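Local coordinates for protein thermosome subunit (Methanococcoides burtonii, PDB 3AQ1) that probably binds and hydrolyses ATP to assist the folding of unfolded proteins, as a group II chaperonin of the TCP-1 family, at residues L53-L58 with A459-T463. Coordinates in Å, arbitrary orientation, origin at the centre of the assembly. Residue numbers count along the deposited sequence, not the author numbering.
Sequences LSGELL and AMEAT
Two helices from opposite ends of the modelled chain, 45-65 and 449-467, pack side by side in the all-helical part of the equatorial domain of the TCP-1/cpn60 chaperonin fold. Segments 53-58 and 459-463 are both regular alpha-helix, as L57 N to L53 O (2.9 Å) and T463 N to A459 O (3.0 Å) attest. Their axes run in the same general sense, cross at -46° and approach to 8.6 Å; small residues permit this spacing, with S54 and A459 in register at 4.4 Å between CA atoms. A459 CB touches the backbone there, 3.7 Å from S54 N. The interface buries 293 Å².

Apolar packing centres on A459, whose CB points toward helix 53-58 and lies 3.9 Å from L53 CD2 and 4.2 Å from L57 CD1. L57 (chi1 m, chi2 t) also packs against F391 and A394 of helix 383-394, extending the contact into the domain core. Farther along, T463 CG2 sits 4.2 Å from L58 CG.

The polar part centres on T463 OG1. With chi1 m, it donates to A459 O within its own helix (2.9 Å), receives a weak hydrogen bond from S54 OG (chi1 t; 3.5 Å) and lies 3.4 Å from S54 O.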
loop_
_atom_site.group_PDB
_atom_site.type_symbol
_atom_site.label_atom_id
_atom_site.label_comp_id
_atom_site.label_asym_id
_atom_site.label_seq_id
_atom_site.Cartn_x
_atom_site.Cartn_y
_atom_site.Cartn_z
ATOM N N LEU A 53 -4.915 -19.091 14.931
ATOM C CA LEU A 53 -4.770 -20.342 14.203
ATOM C C LEU A 53 -3.575 -21.117 14.748
ATOM O O LEU A 53 -3.599 -22.340 14.830
ATOM C CB LEU A 53 -4.668 -20.107 12.697
ATOM C CG LEU A 53 -4.361 -21.360 11.857
ATOM C CD1 LEU A 53 -5.489 -22.389 11.913
ATOM C CD2 LEU A 53 -4.043 -20.993 10.402
ATOM N N SER A 54 -2.547 -20.381 15.143
ATOM C CA SER A 54 -1.371 -20.948 15.779
ATOM C C SER A 54 -1.686 -21.673 17.109
ATOM O O SER A 54 -1.254 -22.810 17.320
ATOM C CB SER A 54 -0.335 -19.846 15.986
ATOM O OG SER A 54 0.784 -20.318 16.710
ATOM N N GLY A 55 -2.421 -21.015 18.003
ATOM C CA GLY A 55 -2.900 -21.653 19.224
ATOM C C GLY A 55 -3.630 -22.961 18.959
ATOM O O GLY A 55 -3.372 -23.985 19.586
ATOM N N GLU A 56 -4.532 -22.924 17.995
ATOM C CA GLU A 56 -5.316 -24.075 17.617
ATOM C C GLU A 56 -4.451 -25.206 17.090
ATOM O O GLU A 56 -4.691 -26.371 17.389
ATOM C CB GLU A 56 -6.315 -23.661 16.543
ATOM C CG GLU A 56 -7.551 -24.503 16.526
ATOM C CD GLU A 56 -8.190 -24.558 17.891
ATOM O OE1 GLU A 56 -8.071 -23.560 18.648
ATOM O OE2 GLU A 56 -8.798 -25.605 18.198
ATOM N N LEU A 57 -3.462 -24.865 16.273
ATOM C CA LEU A 57 -2.580 -25.870 15.706
ATOM C C LEU A 57 -1.773 -26.514 16.817
ATOM O O LEU A 57 -1.618 -27.741 16.847
ATOM C CB LEU A 57 -1.653 -25.256 14.663
ATOM C CG LEU A 57 -2.331 -24.885 13.344
ATOM C CD1 LEU A 57 -1.420 -24.052 12.426
ATOM C CD2 LEU A 57 -2.837 -26.128 12.638
ATOM N N LEU A 58 -1.279 -25.685 17.741
ATOM C CA LEU A 58 -0.494 -26.177 18.874
ATOM C C LEU A 58 -1.265 -27.160 19.703
ATOM O O LEU A 58 -0.829 -28.286 19.893
ATOM C CB LEU A 58 -0.047 -25.053 19.788
ATOM C CG LEU A 58 1.404 -24.661 19.568
ATOM C CD1 LEU A 58 1.748 -23.471 20.454
ATOM C CD2 LEU A 58 2.318 -25.844 19.831
ATOM N N ALA A 459 1.371 -18.901 11.097
ATOM C CA ALA A 459 0.828 -19.755 12.134
ATOM C C ALA A 459 1.534 -21.100 12.086
ATOM O O ALA A 459 1.968 -21.622 13.104
ATOM C CB ALA A 459 -0.658 -19.929 11.956
ATOM N N MET A 460 1.652 -21.653 10.891
ATOM C CA MET A 460 2.348 -22.914 10.706
ATOM C C MET A 460 3.830 -22.854 11.144
ATOM O O MET A 460 4.284 -23.701 11.905
ATOM C CB MET A 460 2.200 -23.383 9.253
ATOM C CG MET A 460 2.897 -24.689 8.939
ATOM S SD MET A 460 4.644 -24.409 8.616
ATOM C CE MET A 460 4.571 -23.902 6.900
ATOM N N GLU A 461 4.573 -21.855 10.673
ATOM C CA GLU A 461 5.989 -21.699 11.026
ATOM C C GLU A 461 6.228 -21.488 12.515
ATOM O O GLU A 461 7.240 -21.925 13.054
ATOM C CB GLU A 461 6.629 -20.538 10.259
ATOM C CG GLU A 461 6.778 -20.760 8.761
ATOM C CD GLU A 461 7.725 -21.880 8.415
ATOM O OE1 GLU A 461 8.373 -22.418 9.336
ATOM O OE2 GLU A 461 7.819 -22.222 7.220
ATOM N N ALA A 462 5.302 -20.802 13.170
ATOM C CA ALA A 462 5.409 -20.534 14.595
ATOM C C ALA A 462 5.137 -21.794 15.397
ATOM O O ALA A 462 5.780 -22.047 16.420
ATOM C CB ALA A 462 4.429 -19.451 14.997
ATOM N N THR A 463 4.158 -22.567 14.935
ATOM C CA THR A 463 3.749 -23.789 15.609
ATOM C C THR A 463 4.849 -24.821 15.464
ATOM O O THR A 463 5.250 -25.467 16.431
ATOM C CB THR A 463 2.459 -24.335 15.002
ATOM O OG1 THR A 463 1.391 -23.446 15.320
ATOM C CG2 THR A 463 2.131 -25.706 15.546
#